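Local coordinates for adhesion and penetration protein autotransporter (Haemophilus influenzae, PDB 3SYJ) that promotes adherence and invasion by binding host cell structures, is probably a serine protease, and mediates bacterial aggregation through oligomerisation of its passenger domain, at residues Asp132-Ser135 and Thr141-Asp144; Met222-Ala227 and Leu233-Leu238. All coordinates share one frame; numbering follows the deposited sequence.

In the fold
Both contacts lie in the N-terminal protease domain of the passenger, within the Peptidase S6 region and away from the long beta-helix. Contact 2 is the core element, a bulged antiparallel hairpin whose touching residues are all buried. Contact 1 is smaller and formed within the loop between strands 120-121 and 151-155; T134 and Y142 are buried, whereas S135 is exposed. Backbone hydrogen bonds carry contact 2, while contact 1 rests on one tyrosine against one threonine. The two meet directly, their centres about 7 Å apart: D132 O bonds I234 N, T134 OG1 bonds N235 OD1, and Y142 CB packs on I224 CD1.

Contact 1 of 2, residues Asp132-Ser135 and Thr141-Asp144; sequences DMTS and TYSD
Y142 and T134 reach for one another from opposite directions, and a phenol end abutting a threonine forms nearly all of this contact. Their CA atoms are 9.4 Å apart, a gap that the length of the tyrosine spans. The phenol oxygen comes closest: Y142 OH lies 3.2 Å from T134 CB. Farther down the ring, Y142 CE1 meets the methyl T134 CG2 at 3.8 Å. The threonine meets the ring obliquely. Within its own segment the ring is flanked by T141, whose CB sits 3.8 Å above the plane of the Y142 ring, over its centre.

The torsions account for this meeting. In Y142, CG lies opposite the carbonyl carbon and beside the backbone N (chi1 -54°), which sends the ring across to the other segment. T134 OG1 stands between its backbone N and carbonyl carbon (chi1 53°), leaving CG2 beside the backbone N, where it reaches Y142 CE1.

The polar ends look to other partners. Y142 OH is hydrogen-bonded to the backbone oxygen of N136, in the loop between the two segments, and T134 OG1 to N235 OD1. S135 adds a lighter touch, its backbone N lying 3.8 Å from Y142 OH.

This is loop packing within the protease domain, away from the probable active-site serine. The Y142 ring meets that of Y148, and the Y142 side chain packs on N235 and, through CB, on I224 of strand 221-226. Segment 132-135, backbone-bonded to I234 through D132 and T134, lies between strand 231-238 and helix 256-266, where M133 and S135 contact K256.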
loop_
_atom_site.group_PDB
_atom_site.type_symbol
_atom_site.label_atom_id
_atom_site.label_comp_id
_atom_site.label_asym_id
_atom_site.label_seq_id
_atom_site.Cartn_x
_atom_site.Cartn_y
_atom_site.Cartn_z
ATOM N N ASP A 132 -3.352 49.363 37.082
ATOM C CA ASP A 132 -2.935 50.755 37.091
ATOM C C ASP A 132 -4.107 51.674 37.389
ATOM O O ASP A 132 -5.261 51.335 37.104
ATOM C CB ASP A 132 -2.311 51.139 35.748
ATOM C CG ASP A 132 -0.986 50.450 35.501
ATOM O OD1 ASP A 132 -0.496 49.762 36.418
ATOM O OD2 ASP A 132 -0.438 50.601 34.391
ATOM N N MET A 133 -3.796 52.839 37.956
ATOM C CA MET A 133 -4.772 53.893 38.198
ATOM C C MET A 133 -4.839 54.941 37.072
ATOM O O MET A 133 -3.843 55.216 36.398
ATOM C CB MET A 133 -4.430 54.616 39.493
ATOM C CG MET A 133 -4.378 53.731 40.708
ATOM S SD MET A 133 -4.161 54.753 42.163
ATOM C CE MET A 133 -4.378 53.547 43.460
ATOM N N THR A 134 -6.018 55.530 36.877
ATOM C CA THR A 134 -6.133 56.706 36.021
ATOM C C THR A 134 -5.459 57.849 36.774
ATOM O O THR A 134 -5.378 57.819 38.003
ATOM C CB THR A 134 -7.610 57.055 35.678
ATOM O OG1 THR A 134 -8.387 57.158 36.879
ATOM C CG2 THR A 134 -8.213 55.993 34.777
ATOM N N SER A 135 -4.962 58.847 36.053
ATOM C CA SER A 135 -4.126 59.857 36.698
ATOM C C SER A 135 -4.766 61.238 36.820
ATOM O O SER A 135 -4.308 62.070 37.603
ATOM C CB SER A 135 -2.785 59.963 35.981
ATOM O OG SER A 135 -2.982 60.213 34.606
ATOM N N THR A 141 -12.766 64.309 32.170
ATOM C CA THR A 141 -11.758 63.683 31.310
ATOM C C THR A 141 -12.249 62.392 30.676
ATOM O O THR A 141 -11.925 62.085 29.531
ATOM C CB THR A 141 -10.496 63.318 32.119
ATOM O OG1 THR A 141 -9.903 64.508 32.645
ATOM C CG2 THR A 141 -9.477 62.573 31.249
ATOM N N TYR A 142 -13.033 61.642 31.439
ATOM C CA TYR A 142 -13.343 60.258 31.109
ATOM C C TYR A 142 -14.643 60.090 30.332
ATOM O O TYR A 142 -15.020 58.971 29.981
ATOM C CB TYR A 142 -13.341 59.426 32.395
ATOM C CG TYR A 142 -12.041 59.603 33.148
ATOM C CD1 TYR A 142 -10.873 58.985 32.705
ATOM C CD2 TYR A 142 -11.965 60.418 34.275
ATOM C CE1 TYR A 142 -9.674 59.157 33.372
ATOM C CE2 TYR A 142 -10.766 60.596 34.948
ATOM C CZ TYR A 142 -9.627 59.962 34.487
ATOM O OH TYR A 142 -8.432 60.124 35.137
ATOM N N SER A 143 -15.307 61.209 30.049
ATOM C CA SER A 143 -16.572 61.201 29.314
ATOM C C SER A 143 -16.391 60.880 27.831
ATOM O O SER A 143 -17.304 60.373 27.187
ATOM C CB SER A 143 -17.274 62.548 29.471
ATOM O OG SER A 143 -17.590 62.780 30.831
ATOM N N ASP A 144 -15.213 61.180 27.293
ATOM C CA ASP A 144 -14.909 60.869 25.899
ATOM C C ASP A 144 -14.949 59.363 25.700
ATOM O O ASP A 144 -14.071 58.649 26.184
ATOM C CB ASP A 144 -13.525 61.419 25.523
ATOM C CG ASP A 144 -13.128 61.108 24.082
ATOM O OD1 ASP A 144 -13.842 60.350 23.390
ATOM O OD2 ASP A 144 -12.084 61.630 23.637
#

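Contact 2 of 2, residues Met222-Ala227 and Leu233-Leu238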
loop_
_atom_site.group_PDB
_atom_site.type_symbol
_atom_site.label_atom_id
_atom_site.label_comp_id
_atom_site.label_asym_id
_atom_site.label_seq_id
_atom_site.Cartn_x
_atom_site.Cartn_y
_atom_site.Cartn_z
ATOM N N MET A 222 -14.558 50.827 40.297
ATOM C CA MET A 222 -15.141 51.102 39.002
ATOM C C MET A 222 -13.960 51.267 38.053
ATOM O O MET A 222 -12.995 51.958 38.376
ATOM C CB MET A 222 -16.010 52.360 39.102
ATOM C CG MET A 222 -16.584 52.885 37.809
ATOM S SD MET A 222 -15.731 54.352 37.215
ATOM C CE MET A 222 -14.796 53.627 35.905
ATOM N N PHE A 223 -14.021 50.602 36.902
ATOM C CA PHE A 223 -12.892 50.543 35.981
ATOM C C PHE A 223 -13.232 51.173 34.647
ATOM O O PHE A 223 -14.371 51.105 34.193
ATOM C CB PHE A 223 -12.486 49.087 35.734
ATOM C CG PHE A 223 -12.150 48.330 36.980
ATOM C CD1 PHE A 223 -10.839 48.248 37.421
ATOM C CD2 PHE A 223 -13.144 47.699 37.711
ATOM C CE1 PHE A 223 -10.520 47.548 38.579
ATOM C CE2 PHE A 223 -12.835 46.993 38.865
ATOM C CZ PHE A 223 -11.514 46.919 39.298
ATOM N N ILE A 224 -12.239 51.776 34.003
ATOM C CA ILE A 224 -12.458 52.374 32.697
ATOM C C ILE A 224 -11.415 51.878 31.705
ATOM O O ILE A 224 -10.248 51.678 32.059
ATOM C CB ILE A 224 -12.494 53.925 32.771
ATOM C CG1 ILE A 224 -13.137 54.524 31.509
ATOM C CG2 ILE A 224 -11.100 54.503 33.053
ATOM C CD1 ILE A 224 -13.413 56.011 31.608
ATOM N N TYR A 225 -11.839 51.643 30.468
ATOM C CA TYR A 225 -10.907 51.184 29.453
ATOM C C TYR A 225 -10.302 52.351 28.680
ATOM O O TYR A 225 -11.021 53.117 28.037
ATOM C CB TYR A 225 -11.583 50.225 28.477
ATOM C CG TYR A 225 -10.597 49.533 27.545
ATOM C CD1 TYR A 225 -9.746 48.549 28.024
ATOM C CD2 TYR A 225 -10.517 49.868 26.201
ATOM C CE1 TYR A 225 -8.849 47.905 27.195
ATOM C CE2 TYR A 225 -9.619 49.233 25.357
ATOM C CZ TYR A 225 -8.784 48.249 25.864
ATOM O OH TYR A 225 -7.888 47.595 25.056
ATOM N N ASP A 226 -8.977 52.477 28.757
ATOM C CA ASP A 226 -8.227 53.428 27.944
ATOM C C ASP A 226 -7.874 52.765 26.613
ATOM O O ASP A 226 -7.050 51.858 26.569
ATOM C CB ASP A 226 -6.954 53.858 28.679
ATOM C CG ASP A 226 -6.226 54.999 27.985
ATOM O OD1 ASP A 226 -6.127 54.989 26.739
ATOM O OD2 ASP A 226 -5.742 55.908 28.690
ATOM N N ALA A 227 -8.504 53.214 25.533
ATOM C CA ALA A 227 -8.345 52.576 24.225
ATOM C C ALA A 227 -7.018 52.931 23.557
ATOM O O ALA A 227 -6.505 52.175 22.731
ATOM C CB ALA A 227 -9.506 52.944 23.313
ATOM N N LEU A 233 -8.024 50.357 33.467
ATOM C CA LEU A 233 -7.484 51.114 34.592
ATOM C C LEU A 233 -8.572 51.201 35.628
ATOM O O LEU A 233 -9.756 51.234 35.274
ATOM C CB LEU A 233 -7.097 52.530 34.158
ATOM C CG LEU A 233 -5.965 52.658 33.141
ATOM C CD1 LEU A 233 -6.065 53.953 32.362
ATOM C CD2 LEU A 233 -4.643 52.584 33.854
ATOM N N ILE A 234 -8.207 51.226 36.904
ATOM C CA ILE A 234 -9.214 51.539 37.895
ATOM C C ILE A 234 -9.427 53.046 37.834
ATOM O O ILE A 234 -8.463 53.813 37.798
ATOM C CB ILE A 234 -8.871 51.063 39.331
ATOM C CG1 ILE A 234 -9.991 51.502 40.282
ATOM C CG2 ILE A 234 -7.527 51.601 39.784
ATOM C CD1 ILE A 234 -9.947 50.866 41.636
ATOM N N ASN A 235 -10.690 53.467 37.786
ATOM C CA ASN A 235 -11.007 54.882 37.616
ATOM C C ASN A 235 -11.527 55.511 38.896
ATOM O O ASN A 235 -11.263 56.673 39.173
ATOM C CB ASN A 235 -12.005 55.068 36.470
ATOM C CG ASN A 235 -12.286 56.534 36.156
ATOM O OD1 ASN A 235 -11.420 57.402 36.306
ATOM N ND2 ASN A 235 -13.502 56.809 35.708
ATOM N N GLY A 236 -12.266 54.746 39.686
ATOM C CA GLY A 236 -12.817 55.296 40.906
ATOM C C GLY A 236 -13.352 54.248 41.849
ATOM O O GLY A 236 -13.388 53.052 41.525
ATOM N N ILE A 237 -13.765 54.698 43.027
ATOM C CA ILE A 237 -14.361 53.804 44.012
ATOM C C ILE A 237 -15.758 54.292 44.392
ATOM O O ILE A 237 -15.988 55.496 44.544
ATOM C CB ILE A 237 -13.480 53.701 45.259
ATOM C CG1 ILE A 237 -13.184 55.099 45.812
ATOM C CG2 ILE A 237 -12.177 52.977 44.913
ATOM C CD1 ILE A 237 -12.425 55.078 47.128
ATOM N N LEU A 238 -16.693 53.358 44.527
ATOM C CA LEU A 238 -18.081 53.730 44.763
ATOM C C LEU A 238 -18.246 54.354 46.138
ATOM O O LEU A 238 -17.819 53.791 47.143
ATOM C CB LEU A 238 -19.032 52.537 44.580
ATOM C CG LEU A 238 -20.535 52.849 44.563
ATOM C CD1 LEU A 238 -21.328 51.917 43.664
ATOM C CD2 LEU A 238 -21.090 52.812 45.972
#
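M222 O is gripped twice across this strand pair, by N235 N at 2.8 Å and by G236 N at 3.2 Å. The N235 donor lies in the carbonyl plane, whereas that of G236 is tilted 26° from it. M222 N returns a bond to G236 O. Farther along, I224 and L233 exchange two backbone bonds, I224 N to L233 O and L233 N to I224 O. The non-hydrogen-bonded pair F223 and I234 sits between, where F223 CA approaches L233 O at 3.3 Å in a CA-H...O contact.

Side-chain packing falls into separate groups. On the face that carries M222, I224 and L233, the M222 side chain, bent at chi2 and chi3, runs beside N235 with SD 3.6 Å from N235 ND2, while I224 CG2 reaches N235 CB at 3.6 Å. L233 CD1 lies alongside D226 CB at 3.8 Å. F223 and I234 diverge, yet the F223 ring meets I234 obliquely, with F223 CD1 3.9 Å from I234 CB, and L233 O lies near the plane of that ring at its edge.

Polar ends find partners outside the pair: T134 of contact 1 for N235 OD1, K229 N for D226 OD1.

Two residues, N235 and G236, facing the single M222 define a classic beta bulge. It shifts the hairpin register by one residue between M222 and F223, in the antiparallel sheet of a protease domain that by family has the chymotrypsin-like fold. S218, the probable catalytic serine, precedes it in sequence, its side chain about 12 Å from that of M222.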